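Local atomic coordinates of hypothetical protein, similar to alpha-acetolactate decarboxylase (PDB entry 1XV2), a protein that probably catalyses, as a zinc-binding member of the alpha-acetolactate decarboxylase family, the decarboxylation of alpha-acetolactate to acetoin. Residues L8-T13 with Y76-N81; T80-S85 with E201-E206; P89-S94 with V195-V200; N110-V115 with F162-F167; G119-M124 with G156-F161. All coordinates share one frame; numbering follows the deposited sequence.

Contact 1: L8-T13 with Y76-N81; sequences LYQHGT and YASITN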
# COMPACT_ATOMS: atom_id res chain seq x y z
N LEU A 8 -1.40 -5.96 -9.35
CA LEU A 8 -0.70 -4.76 -9.77
C LEU A 8 0.61 -4.75 -8.99
O LEU A 8 0.59 -4.78 -7.76
CB LEU A 8 -1.51 -3.50 -9.45
CG LEU A 8 -0.76 -2.18 -9.61
CD1 LEU A 8 -0.15 -2.10 -11.00
CD2 LEU A 8 -1.73 -1.02 -9.40
N TYR A 9 1.73 -4.71 -9.70
CA TYR A 9 3.04 -4.71 -9.05
C TYR A 9 3.65 -3.31 -9.03
O TYR A 9 3.68 -2.62 -10.05
CB TYR A 9 3.99 -5.65 -9.79
CG TYR A 9 5.37 -5.74 -9.17
CD1 TYR A 9 5.62 -6.60 -8.10
CD2 TYR A 9 6.43 -4.97 -9.66
CE1 TYR A 9 6.90 -6.70 -7.54
CE2 TYR A 9 7.70 -5.06 -9.11
CZ TYR A 9 7.93 -5.93 -8.06
OH TYR A 9 9.20 -6.05 -7.53
N GLN A 10 4.14 -2.90 -7.87
CA GLN A 10 4.76 -1.60 -7.76
C GLN A 10 6.10 -1.69 -7.04
O GLN A 10 6.21 -2.31 -5.98
CB GLN A 10 3.83 -0.61 -7.05
CG GLN A 10 4.36 0.82 -7.01
CD GLN A 10 3.30 1.86 -6.66
OE1 GLN A 10 2.54 2.30 -7.51
NE2 GLN A 10 3.25 2.24 -5.39
N HIS A 11 7.12 -1.09 -7.63
CA HIS A 11 8.44 -1.07 -7.03
C HIS A 11 8.66 0.36 -6.55
O HIS A 11 8.69 1.29 -7.35
CB HIS A 11 9.52 -1.43 -8.05
CG HIS A 11 10.91 -1.29 -7.52
ND1 HIS A 11 11.48 -2.19 -6.64
CD2 HIS A 11 11.83 -0.30 -7.69
CE1 HIS A 11 12.68 -1.76 -6.29
NE2 HIS A 11 12.92 -0.62 -6.92
N GLY A 12 8.82 0.52 -5.24
CA GLY A 12 9.01 1.85 -4.69
C GLY A 12 7.66 2.54 -4.68
O GLY A 12 6.65 1.93 -5.06
N THR A 13 7.62 3.80 -4.26
CA THR A 13 6.37 4.54 -4.20
C THR A 13 6.51 5.95 -4.76
O THR A 13 7.62 6.47 -4.89
CB THR A 13 5.85 4.63 -2.75
OG1 THR A 13 6.80 5.34 -1.95
CG2 THR A 13 5.66 3.24 -2.16
N TYR A 76 11.24 4.02 -9.27
CA TYR A 76 9.80 3.86 -9.08
C TYR A 76 9.15 3.33 -10.35
O TYR A 76 9.31 3.89 -11.43
CB TYR A 76 9.16 5.20 -8.70
CG TYR A 76 7.66 5.12 -8.53
CD1 TYR A 76 7.07 4.11 -7.78
CD2 TYR A 76 6.82 6.08 -9.11
CE1 TYR A 76 5.69 4.03 -7.61
CE2 TYR A 76 5.44 6.02 -8.95
CZ TYR A 76 4.88 4.99 -8.20
OH TYR A 76 3.51 4.92 -8.03
N ALA A 77 8.39 2.25 -10.21
CA ALA A 77 7.72 1.64 -11.36
C ALA A 77 6.44 0.91 -10.98
O ALA A 77 6.33 0.37 -9.88
CB ALA A 77 8.67 0.68 -12.05
N SER A 78 5.48 0.90 -11.90
CA SER A 78 4.21 0.20 -11.71
C SER A 78 4.01 -0.64 -12.96
O SER A 78 4.13 -0.13 -14.08
CB SER A 78 3.06 1.21 -11.57
OG SER A 78 3.26 2.06 -10.46
N ILE A 79 3.72 -1.93 -12.78
CA ILE A 79 3.54 -2.80 -13.94
C ILE A 79 2.54 -3.93 -13.68
O ILE A 79 2.24 -4.27 -12.54
CB ILE A 79 4.89 -3.42 -14.36
CG1 ILE A 79 4.84 -3.85 -15.82
CG2 ILE A 79 5.22 -4.62 -13.47
CD1 ILE A 79 6.20 -4.25 -16.39
N THR A 80 2.02 -4.51 -14.76
CA THR A 80 1.06 -5.59 -14.63
C THR A 80 0.99 -6.46 -15.88
O THR A 80 1.39 -6.04 -16.96
CB THR A 80 -0.36 -5.04 -14.37
OG1 THR A 80 -1.26 -6.12 -14.09
CG2 THR A 80 -0.87 -4.28 -15.60
N ASN A 81 0.51 -7.68 -15.70
CA ASN A 81 0.31 -8.61 -16.81
C ASN A 81 -1.11 -8.24 -17.22
O ASN A 81 -2.08 -8.78 -16.70
CB ASN A 81 0.35 -10.06 -16.34
CG ASN A 81 1.73 -10.50 -15.92
OD1 ASN A 81 2.69 -10.38 -16.69
ND2 ASN A 81 1.85 -11.01 -14.70

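Contact 2: T80-S85 with E201-E206; sequences TNFKAS and EIQNFE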
# COMPACT_ATOMS: atom_id res chain seq x y z
N THR A 80 2.02 -4.51 -14.76
CA THR A 80 1.06 -5.59 -14.63
C THR A 80 0.99 -6.46 -15.88
O THR A 80 1.39 -6.04 -16.96
CB THR A 80 -0.36 -5.04 -14.37
OG1 THR A 80 -1.26 -6.12 -14.09
CG2 THR A 80 -0.87 -4.28 -15.60
N ASN A 81 0.51 -7.68 -15.70
CA ASN A 81 0.31 -8.61 -16.81
C ASN A 81 -1.11 -8.24 -17.22
O ASN A 81 -2.08 -8.78 -16.70
CB ASN A 81 0.35 -10.06 -16.34
CG ASN A 81 1.73 -10.50 -15.92
OD1 ASN A 81 2.69 -10.38 -16.69
ND2 ASN A 81 1.85 -11.01 -14.70
N PHE A 82 -1.22 -7.29 -18.15
CA PHE A 82 -2.51 -6.80 -18.60
C PHE A 82 -3.46 -7.83 -19.17
O PHE A 82 -3.20 -8.44 -20.21
CB PHE A 82 -2.32 -5.67 -19.61
CG PHE A 82 -3.56 -4.83 -19.80
CD1 PHE A 82 -4.11 -4.14 -18.73
CD2 PHE A 82 -4.18 -4.76 -21.05
CE1 PHE A 82 -5.27 -3.38 -18.90
CE2 PHE A 82 -5.34 -4.00 -21.22
CZ PHE A 82 -5.88 -3.31 -20.14
N LYS A 83 -4.58 -8.01 -18.48
CA LYS A 83 -5.64 -8.93 -18.88
C LYS A 83 -6.93 -8.11 -18.80
O LYS A 83 -7.56 -8.03 -17.75
CB LYS A 83 -5.69 -10.12 -17.92
CG LYS A 83 -6.89 -11.04 -18.10
CD LYS A 83 -6.86 -11.75 -19.45
CE LYS A 83 -8.12 -12.57 -19.64
NZ LYS A 83 -9.34 -11.71 -19.63
N ALA A 84 -7.31 -7.50 -19.92
CA ALA A 84 -8.50 -6.66 -19.99
C ALA A 84 -9.77 -7.40 -19.57
O ALA A 84 -10.10 -8.45 -20.13
CB ALA A 84 -8.68 -6.10 -21.40
N SER A 85 -10.47 -6.85 -18.58
CA SER A 85 -11.71 -7.47 -18.12
C SER A 85 -12.89 -6.75 -18.76
O SER A 85 -14.03 -7.22 -18.68
CB SER A 85 -11.80 -7.40 -16.60
OG SER A 85 -11.60 -6.08 -16.13
N GLU A 201 -9.43 -0.27 -22.74
CA GLU A 201 -9.37 -1.56 -22.05
C GLU A 201 -9.09 -1.31 -20.58
O GLU A 201 -8.20 -0.53 -20.22
CB GLU A 201 -8.27 -2.44 -22.65
CG GLU A 201 -8.59 -2.96 -24.04
CD GLU A 201 -7.40 -3.66 -24.67
OE1 GLU A 201 -6.41 -2.97 -25.00
OE2 GLU A 201 -7.46 -4.89 -24.84
N ILE A 202 -9.85 -1.97 -19.71
CA ILE A 202 -9.68 -1.81 -18.28
C ILE A 202 -9.45 -3.16 -17.60
O ILE A 202 -9.92 -4.20 -18.07
CB ILE A 202 -10.93 -1.17 -17.63
CG1 ILE A 202 -11.25 0.16 -18.30
CG2 ILE A 202 -10.69 -0.94 -16.15
CD1 ILE A 202 -12.49 0.83 -17.75
N GLN A 203 -8.72 -3.13 -16.49
CA GLN A 203 -8.45 -4.32 -15.70
C GLN A 203 -8.53 -3.92 -14.23
O GLN A 203 -7.84 -3.01 -13.79
CB GLN A 203 -7.06 -4.88 -16.01
CG GLN A 203 -6.75 -6.15 -15.22
CD GLN A 203 -5.34 -6.68 -15.47
OE1 GLN A 203 -4.99 -7.76 -15.01
NE2 GLN A 203 -4.53 -5.91 -16.19
N ASN A 204 -9.39 -4.60 -13.48
CA ASN A 204 -9.57 -4.32 -12.07
C ASN A 204 -8.68 -5.26 -11.25
O ASN A 204 -8.65 -6.46 -11.50
CB ASN A 204 -11.04 -4.50 -11.68
CG ASN A 204 -11.97 -3.70 -12.58
OD1 ASN A 204 -11.97 -2.47 -12.57
ND2 ASN A 204 -12.77 -4.41 -13.37
N PHE A 205 -7.96 -4.70 -10.28
CA PHE A 205 -7.04 -5.49 -9.46
C PHE A 205 -7.60 -5.92 -8.11
O PHE A 205 -8.26 -5.15 -7.41
CB PHE A 205 -5.73 -4.72 -9.24
CG PHE A 205 -4.94 -4.50 -10.51
CD1 PHE A 205 -4.44 -5.59 -11.22
CD2 PHE A 205 -4.73 -3.22 -11.00
CE1 PHE A 205 -3.74 -5.40 -12.41
CE2 PHE A 205 -4.02 -3.02 -12.19
CZ PHE A 205 -3.53 -4.11 -12.90
N GLU A 206 -7.32 -7.17 -7.75
CA GLU A 206 -7.76 -7.75 -6.49
C GLU A 206 -6.59 -7.70 -5.51
O GLU A 206 -6.78 -7.66 -4.30
CB GLU A 206 -8.19 -9.20 -6.72
CG GLU A 206 -8.85 -9.87 -5.52
CD GLU A 206 -9.19 -11.32 -5.78
OE1 GLU A 206 -9.64 -11.64 -6.90
OE2 GLU A 206 -9.02 -12.16 -4.86

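Contact 3: P89-S94 with V195-V200; sequences PLQQLS and VDDVVV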
# COMPACT_ATOMS: atom_id res chain seq x y z
N PRO A 89 -15.26 1.31 -26.93
CA PRO A 89 -14.77 2.45 -27.71
C PRO A 89 -15.19 3.83 -27.19
O PRO A 89 -16.09 3.96 -26.37
CB PRO A 89 -15.32 2.17 -29.10
CG PRO A 89 -16.65 1.58 -28.80
CD PRO A 89 -16.36 0.63 -27.64
N LEU A 90 -14.50 4.86 -27.69
CA LEU A 90 -14.78 6.25 -27.34
C LEU A 90 -14.35 7.11 -28.51
O LEU A 90 -13.36 6.82 -29.17
CB LEU A 90 -14.02 6.67 -26.08
CG LEU A 90 -14.46 6.05 -24.75
CD1 LEU A 90 -13.62 6.63 -23.61
CD2 LEU A 90 -15.94 6.34 -24.50
N GLN A 91 -15.10 8.18 -28.76
CA GLN A 91 -14.77 9.08 -29.86
C GLN A 91 -15.04 10.54 -29.52
O GLN A 91 -15.95 10.84 -28.75
CB GLN A 91 -15.60 8.72 -31.10
CG GLN A 91 -15.42 7.29 -31.60
CD GLN A 91 -16.34 6.98 -32.76
OE1 GLN A 91 -17.56 7.09 -32.65
NE2 GLN A 91 -15.75 6.60 -33.89
N GLN A 92 -14.24 11.42 -30.10
CA GLN A 92 -14.38 12.86 -29.90
C GLN A 92 -14.71 13.27 -28.46
O GLN A 92 -15.78 13.82 -28.21
CB GLN A 92 -15.48 13.39 -30.83
CG GLN A 92 -15.25 13.12 -32.31
CD GLN A 92 -14.02 13.85 -32.84
OE1 GLN A 92 -13.79 15.01 -32.51
NE2 GLN A 92 -13.25 13.17 -33.67
N LEU A 93 -13.80 12.99 -27.54
CA LEU A 93 -14.00 13.34 -26.13
C LEU A 93 -12.74 13.91 -25.48
O LEU A 93 -11.62 13.59 -25.87
CB LEU A 93 -14.44 12.10 -25.33
CG LEU A 93 -15.78 11.45 -25.68
CD1 LEU A 93 -16.00 10.25 -24.77
CD2 LEU A 93 -16.92 12.46 -25.54
N SER A 94 -12.96 14.77 -24.49
CA SER A 94 -11.88 15.41 -23.75
C SER A 94 -11.30 14.44 -22.73
O SER A 94 -11.88 13.39 -22.47
CB SER A 94 -12.41 16.64 -23.01
OG SER A 94 -13.38 16.25 -22.06
N VAL A 195 -9.29 12.41 -27.32
CA VAL A 195 -9.41 11.25 -28.20
C VAL A 195 -10.21 11.54 -29.46
O VAL A 195 -11.18 12.29 -29.43
CB VAL A 195 -10.07 10.07 -27.47
CG1 VAL A 195 -9.22 9.64 -26.28
CG2 VAL A 195 -11.48 10.45 -27.01
N ASP A 196 -9.78 10.95 -30.57
CA ASP A 196 -10.49 11.11 -31.83
C ASP A 196 -11.31 9.83 -31.94
O ASP A 196 -12.54 9.85 -31.89
CB ASP A 196 -9.53 11.19 -33.02
CG ASP A 196 -10.26 11.41 -34.34
OD1 ASP A 196 -11.31 10.78 -34.56
OD2 ASP A 196 -9.77 12.22 -35.16
N ASP A 197 -10.61 8.71 -32.07
CA ASP A 197 -11.24 7.40 -32.16
C ASP A 197 -10.30 6.41 -31.48
O ASP A 197 -9.18 6.19 -31.95
CB ASP A 197 -11.44 7.01 -33.62
CG ASP A 197 -12.39 5.83 -33.77
OD1 ASP A 197 -12.19 4.81 -33.09
OD2 ASP A 197 -13.33 5.94 -34.58
N VAL A 198 -10.74 5.84 -30.36
CA VAL A 198 -9.92 4.90 -29.62
C VAL A 198 -10.72 3.76 -29.01
O VAL A 198 -11.95 3.75 -29.04
CB VAL A 198 -9.19 5.59 -28.45
CG1 VAL A 198 -8.27 6.69 -28.98
CG2 VAL A 198 -10.21 6.16 -27.48
N VAL A 199 -10.00 2.80 -28.45
CA VAL A 199 -10.59 1.65 -27.77
C VAL A 199 -10.02 1.69 -26.36
O VAL A 199 -8.82 1.88 -26.18
CB VAL A 199 -10.20 0.32 -28.44
CG1 VAL A 199 -10.71 -0.86 -27.61
CG2 VAL A 199 -10.76 0.25 -29.85
N VAL A 200 -10.88 1.52 -25.36
CA VAL A 200 -10.44 1.54 -23.98
C VAL A 200 -10.53 0.16 -23.34
O VAL A 200 -11.57 -0.50 -23.40
CB VAL A 200 -11.28 2.51 -23.12
CG1 VAL A 200 -10.78 2.52 -21.69
CG2 VAL A 200 -11.22 3.92 -23.71

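Contact 4: N110-V115 with F162-F167; sequences NLFSAV and FTPELF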
# COMPACT_ATOMS: atom_id res chain seq x y z
N ASN A 110 -12.64 2.22 -5.48
CA ASN A 110 -12.04 1.90 -4.19
C ASN A 110 -10.95 0.84 -4.42
O ASN A 110 -10.34 0.34 -3.48
CB ASN A 110 -13.09 1.36 -3.22
CG ASN A 110 -14.18 2.37 -2.91
OD1 ASN A 110 -13.91 3.51 -2.53
ND2 ASN A 110 -15.43 1.94 -3.06
N LEU A 111 -10.73 0.51 -5.69
CA LEU A 111 -9.74 -0.48 -6.09
C LEU A 111 -8.74 0.12 -7.07
O LEU A 111 -9.00 1.16 -7.68
CB LEU A 111 -10.41 -1.66 -6.78
CG LEU A 111 -11.33 -2.58 -5.98
CD1 LEU A 111 -12.09 -3.49 -6.93
CD2 LEU A 111 -10.50 -3.40 -5.00
N PHE A 112 -7.61 -0.56 -7.22
CA PHE A 112 -6.60 -0.15 -8.18
C PHE A 112 -7.10 -0.72 -9.50
O PHE A 112 -7.83 -1.72 -9.51
CB PHE A 112 -5.25 -0.80 -7.85
CG PHE A 112 -4.45 -0.07 -6.81
CD1 PHE A 112 -3.60 0.96 -7.17
CD2 PHE A 112 -4.52 -0.45 -5.47
CE1 PHE A 112 -2.81 1.60 -6.22
CE2 PHE A 112 -3.74 0.19 -4.51
CZ PHE A 112 -2.89 1.22 -4.89
N SER A 113 -6.73 -0.10 -10.61
CA SER A 113 -7.13 -0.58 -11.93
C SER A 113 -6.11 -0.14 -12.97
O SER A 113 -5.37 0.82 -12.76
CB SER A 113 -8.52 -0.06 -12.31
OG SER A 113 -8.54 1.36 -12.33
N ALA A 114 -6.08 -0.85 -14.09
CA ALA A 114 -5.16 -0.52 -15.16
C ALA A 114 -5.98 -0.15 -16.39
O ALA A 114 -7.07 -0.67 -16.59
CB ALA A 114 -4.27 -1.71 -15.47
N VAL A 115 -5.44 0.75 -17.21
CA VAL A 115 -6.14 1.16 -18.41
C VAL A 115 -5.22 1.19 -19.62
O VAL A 115 -4.00 1.38 -19.50
CB VAL A 115 -6.75 2.57 -18.28
CG1 VAL A 115 -7.72 2.60 -17.11
CG2 VAL A 115 -5.66 3.61 -18.10
N PHE A 162 -5.01 3.51 -12.09
CA PHE A 162 -5.85 4.34 -11.25
C PHE A 162 -5.57 3.90 -9.82
O PHE A 162 -5.58 2.70 -9.53
CB PHE A 162 -7.33 4.12 -11.56
CG PHE A 162 -8.26 4.89 -10.66
CD1 PHE A 162 -8.51 6.24 -10.90
CD2 PHE A 162 -8.84 4.29 -9.56
CE1 PHE A 162 -9.34 6.98 -10.05
CE2 PHE A 162 -9.67 5.01 -8.70
CZ PHE A 162 -9.92 6.36 -8.95
N THR A 163 -5.31 4.86 -8.95
CA THR A 163 -5.04 4.58 -7.55
C THR A 163 -6.20 5.10 -6.70
O THR A 163 -6.59 6.26 -6.84
CB THR A 163 -3.74 5.28 -7.10
OG1 THR A 163 -2.65 4.81 -7.91
CG2 THR A 163 -3.46 4.99 -5.63
N PRO A 164 -6.76 4.25 -5.83
CA PRO A 164 -7.88 4.67 -4.98
C PRO A 164 -7.43 5.66 -3.90
O PRO A 164 -6.28 5.61 -3.46
CB PRO A 164 -8.39 3.34 -4.41
CG PRO A 164 -7.14 2.53 -4.32
CD PRO A 164 -6.43 2.83 -5.62
N GLU A 165 -8.34 6.54 -3.50
CA GLU A 165 -8.05 7.58 -2.52
C GLU A 165 -7.13 7.23 -1.35
O GLU A 165 -6.09 7.87 -1.17
CB GLU A 165 -9.36 8.15 -1.95
CG GLU A 165 -9.21 9.51 -1.31
CD GLU A 165 -10.50 10.04 -0.70
OE1 GLU A 165 -11.57 9.91 -1.34
OE2 GLU A 165 -10.45 10.59 0.42
N LEU A 166 -7.50 6.23 -0.56
CA LEU A 166 -6.70 5.84 0.60
C LEU A 166 -5.24 5.54 0.26
O LEU A 166 -4.37 5.60 1.13
CB LEU A 166 -7.33 4.62 1.29
CG LEU A 166 -6.62 4.11 2.55
CD1 LEU A 166 -6.60 5.20 3.61
CD2 LEU A 166 -7.35 2.88 3.08
N PHE A 167 -4.97 5.21 -0.99
CA PHE A 167 -3.61 4.90 -1.39
C PHE A 167 -2.87 6.06 -2.03
O PHE A 167 -1.77 5.89 -2.57
CB PHE A 167 -3.63 3.68 -2.32
CG PHE A 167 -3.83 2.39 -1.59
CD1 PHE A 167 -2.74 1.65 -1.13
CD2 PHE A 167 -5.11 1.91 -1.32
CE1 PHE A 167 -2.92 0.47 -0.42
CE2 PHE A 167 -5.30 0.73 -0.61
CZ PHE A 167 -4.20 0.01 -0.16

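Contact 5: G119-M124 with G156-F161; sequences GTFKHM and GAIVGF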
# COMPACT_ATOMS: atom_id res chain seq x y z
N GLY A 119 -5.49 4.19 -30.18
CA GLY A 119 -6.18 4.70 -31.35
C GLY A 119 -5.61 6.04 -31.78
O GLY A 119 -4.41 6.29 -31.62
N THR A 120 -6.47 6.91 -32.31
CA THR A 120 -6.04 8.23 -32.75
C THR A 120 -6.43 9.30 -31.73
O THR A 120 -7.51 9.24 -31.13
CB THR A 120 -6.66 8.59 -34.11
OG1 THR A 120 -8.09 8.48 -34.03
CG2 THR A 120 -6.15 7.65 -35.20
N PHE A 121 -5.55 10.26 -31.52
CA PHE A 121 -5.80 11.34 -30.57
C PHE A 121 -5.75 12.67 -31.27
O PHE A 121 -4.76 13.00 -31.93
CB PHE A 121 -4.75 11.30 -29.46
CG PHE A 121 -4.81 10.07 -28.62
CD1 PHE A 121 -5.63 10.03 -27.49
CD2 PHE A 121 -4.08 8.94 -28.97
CE1 PHE A 121 -5.72 8.86 -26.72
CE2 PHE A 121 -4.17 7.77 -28.20
CZ PHE A 121 -4.99 7.74 -27.08
N LYS A 122 -6.82 13.45 -31.13
CA LYS A 122 -6.90 14.76 -31.75
C LYS A 122 -5.83 15.65 -31.13
O LYS A 122 -5.21 16.46 -31.81
CB LYS A 122 -8.27 15.39 -31.52
CG LYS A 122 -9.43 14.52 -31.95
CD LYS A 122 -10.75 15.26 -31.88
CE LYS A 122 -10.79 16.40 -32.90
NZ LYS A 122 -12.13 17.05 -32.96
N HIS A 123 -5.63 15.49 -29.83
CA HIS A 123 -4.65 16.28 -29.10
C HIS A 123 -3.93 15.43 -28.06
O HIS A 123 -4.55 14.59 -27.40
CB HIS A 123 -5.35 17.46 -28.43
CG HIS A 123 -4.44 18.31 -27.59
ND1 HIS A 123 -3.32 18.93 -28.10
CD2 HIS A 123 -4.51 18.66 -26.29
CE1 HIS A 123 -2.73 19.63 -27.14
NE2 HIS A 123 -3.43 19.48 -26.03
N MSE A 124 -2.63 15.63 -27.92
CA MSE A 124 -1.84 14.90 -26.94
C MSE A 124 -0.85 15.88 -26.33
O MSE A 124 -0.17 16.61 -27.05
CB MSE A 124 -1.10 13.72 -27.60
CG MSE A 124 -0.25 12.87 -26.66
SE MSE A 124 -1.18 12.13 -25.13
CE MSE A 124 -2.35 10.89 -26.02
N GLY A 156 -1.38 6.28 -31.27
CA GLY A 156 -0.53 5.65 -30.28
C GLY A 156 -1.34 5.01 -29.17
O GLY A 156 -2.52 4.72 -29.34
N ALA A 157 -0.69 4.77 -28.04
CA ALA A 157 -1.37 4.14 -26.92
C ALA A 157 -1.03 4.80 -25.59
O ALA A 157 0.11 5.19 -25.34
CB ALA A 157 -1.00 2.66 -26.86
N ILE A 158 -2.05 4.92 -24.75
CA ILE A 158 -1.89 5.47 -23.41
C ILE A 158 -2.02 4.29 -22.47
O ILE A 158 -2.92 3.47 -22.64
CB ILE A 158 -3.01 6.46 -23.04
CG1 ILE A 158 -2.89 7.76 -23.85
CG2 ILE A 158 -2.97 6.75 -21.54
CD1 ILE A 158 -3.98 8.77 -23.54
N VAL A 159 -1.12 4.19 -21.50
CA VAL A 159 -1.19 3.11 -20.52
C VAL A 159 -1.00 3.77 -19.17
O VAL A 159 -0.29 4.77 -19.05
CB VAL A 159 -0.09 2.04 -20.74
CG1 VAL A 159 -0.24 1.43 -22.13
CG2 VAL A 159 1.29 2.63 -20.56
N GLY A 160 -1.65 3.22 -18.16
CA GLY A 160 -1.53 3.78 -16.83
C GLY A 160 -2.32 3.03 -15.79
O GLY A 160 -2.82 1.93 -16.04
N PHE A 161 -2.44 3.63 -14.62
CA PHE A 161 -3.15 3.01 -13.52
C PHE A 161 -3.97 4.01 -12.73
O PHE A 161 -3.65 5.20 -12.69
CB PHE A 161 -2.15 2.35 -12.57
CG PHE A 161 -1.28 1.34 -13.22
CD1 PHE A 161 -1.76 0.06 -13.50
CD2 PHE A 161 0.03 1.66 -13.58
CE1 PHE A 161 -0.95 -0.88 -14.12
CE2 PHE A 161 0.85 0.73 -14.20
CZ PHE A 161 0.36 -0.55 -14.48

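Contact 1: L8-T13 with Y76-N81
Gln10 and Tyr76 cross obliquely at the end of an antiparallel strand pair, the amide plane of one turned 73° from the ring plane of the other. With CG anti to the backbone N (chi1 -175°) and the chain extended, Gln10 passes along the edge of the ring, where its CD lies in the ring plane 3.4 Å from Tyr76 CE1. Its OE1 receives Ser78 OG on a lone pair at 3.0 Å, while Tyr76 OH stands 2.8 Å from Gln10 OE1 in a weak and unsettled hydrogen bond. The other end of the amide, NE2, is bonded to Val170 O and Gln210 OE1. Thr13 covers a face of the Tyr76 ring with its carbonyl carbon. On the other face of the sheet Tyr9 CD2 meets Ile79 CG2 at 4.0 Å as the two side chains cross, the Tyr9 ring stacks with His34, and His11 bonds to Thr25 and His211. Two hydrogen-bonded pairs, Tyr9 with Ile79 and His11 with Ala77, zip the backbones together; Ile79 N reaches Tyr9 O at 2.8 Å, nearly along the C=O axis. Strands 7-11 and 77-80 are thus neighbours within the mixed sheet. The Tyr76 side chain is about 7 Å from the zinc ion, so the buried amide of Gln10, bonded at both ends and thereby fixed in rotation, probably helps to position a tyrosine close to the metal.

Contact 2: T80-S85 with E201-E206
Ile202 O is gripped twice by one residue, Ser85. Ser85 N approaches nearly along the C=O axis at 2.8 Å from Ile202 O, and Ser85 OG, in the crowded position between N and the carbonyl carbon (chi1 52°), meets Ile202 O at 3.2 Å from above the carbonyl plane. A CA-H...O contact from Ala84 CA to Ile202 O joins them at 3.4 Å. Here the loop between strand 77-80 of the mixed sheet and strand 86-94 crosses over strand 198-204 of the large antiparallel sheet. Phe82, with CG anti to its backbone N, sets a ring edge against Glu201, CZ lying 3.6 Å from Glu201 CB; ring and carboxylate planes are nearly perpendicular. The extended Gln203 side chain slides past this ring in the opposite direction, its CG 3.3 Å from Lys83 O. Deeper in, Thr80 and Phe205 meet tip to tip, Thr80 OG1 lying 3.1 Å from Phe205 CE1 at the ring edge while bonding to Val7 O. The clearly defined hydrogen bonds therefore lie at the Ser85 end, while Phe82 and Thr80 meet the strand largely through van der Waals contact, in a contact partly open to solvent.

Contact 3: P89-S94 with V195-V200
Leu90 and Val198 exchange both backbone bonds of an antiparallel hydrogen-bonded pair: Val198 N meets Leu90 O at 3.0 Å nearly along the C=O axis, whereas Leu90 N, 3.1 Å from Val198 O, sits above the carbonyl plane. Next along, Gln92 N gives to Asp196 O at 2.9 Å. Val195 N is satisfied by Leu93 O at 3.0 Å, and Leu93 N returns only a weak bond to Val195 O. Gln92 and Leu93 thus face Val195 together in a G1 beta bulge, Gln92 taking the left-handed backbone conformation (phi 41°) as strand 86-94 turns its corner. On the exposed face Gln91 and Asp197 run side by side; Gln91 NE2 donates within its amide plane to Asp197 OD2 at 2.6 Å, reaching that oxygen from above the carboxylate plane. Gln92 OE1 accepts from Lys122 NZ, and Asp197 O from Thr120 OG1. On the apolar face, Leu90 CD1 crosses onto Val200 CG2 at 3.6 Å and Leu93 CB lies 3.8 Å from Val195 CG2, with Val98 of helix 95-105 touching Leu90, Leu93 and Val195.

Contact 4: N110-V115 with F162-F167
Phe162 N donates to Ser113 O at 2.8 Å and nearly straight (165°), and Ser113 N returns a longer bond, 3.2 Å, to a lone pair of Phe162 O. This antiparallel hydrogen-bonded pair joins strands 113-118 and 154-163. Beside it, Phe112 CA adds a CA-H...O contact to Phe162 O. Around the bonds the packing is aromatic. Pro164 CD stands almost exactly on the normal of the Phe112 ring, 3.6 Å from its centroid, a CH-pi contact over the face. The far rim of the same ring points at a face of Phe167 in an edge-to-face pair, centroids of the Phe112 and Phe167 rings 5.0 Å apart and planes at 61°, while Thr163 CG2 runs alongside, 3.5 Å from Phe112 CE1. Phe112 also stacks with Phe208. Leu111 O lies at the edge of the Phe162 ring, 3.7 Å from CD2. Beyond the sheet, Asn110 ND2 bonds to Ala222 O of the second subunit. Few directional bonds are thus spent here; rings set in different orientations fill the buried ends of two strands beside the dimer interface.

Contact 5: G119-M124 with G156-F161
Ile158 lies at the tight part of this contact, where its CD1 touches two side chains of the other segment at once: Phe121 CE1 at 3.6 Å, crossing obliquely, and the selenomethionine Met124 through CE, also 3.6 Å from Ile158 CD1. Met124, bent at chi2 and chi3 (55° and 68°), folds its methyl back so that CE also lies over the rim of one face of Phe121. The in-plane edge of that ring meets Gly156 O, 3.7 Å from Phe121 CE2. Phe179 meets the Phe121 ring nearly at a right angle and also packs on Met124 and Ile158, so the cluster is buried. The other side is looser. Gly119 and Gly156 form one antiparallel hydrogen-bonded pair, carried by Gly156 N, which reaches Gly119 O at 3.1 Å nearly along the C=O axis; Gly119 N bonds in return to Gly156 O, an oxygen less surely placed. Beyond Gly119, whose backbone angles suit glycine, the chain turns a corner and its pairing continues on Ile154 and Asp153. Thr120, Lys122 and His123 are partly exposed: Thr120 OG1 bonds to Asp197 O, Lys122 NZ to Gln92 OE1, and Lys122 and His123 both face Glu194 in a classic beta bulge. The corners at Gly119 and Lys122 let strand 120-127 pair with both 154-163 and 187-195 in the curled antiparallel sheet of this fold, whose strand 174-181, packed on Ile158, also carries the zinc ligands His176 and His178.

Contacts 1, 4 and 5 are buried, whereas contacts 2 and 3 reach the surface. Contact 1 lies within the mixed sheet, its Tyr76 side chain about 7 Å from the zinc ion; contacts 3, 4 and 5 lie within the curled antiparallel sheet, and contact 2 bridges the two through Thr80 and strand 198-204. Contacts 2 and 3 share that strand, contacts 4 and 5 strand 154-163. The sheets meet through Phe161 and Phe205, on which Leu8 and Thr80 pack, with Phe112 beside Leu8. Chemistry follows depth: a buried amide network in contact 1, aromatic or aliphatic filling in contacts 4 and 5, and, toward solvent, a charged-polar face in contact 3, tied to contact 5 through Lys122 and Thr120.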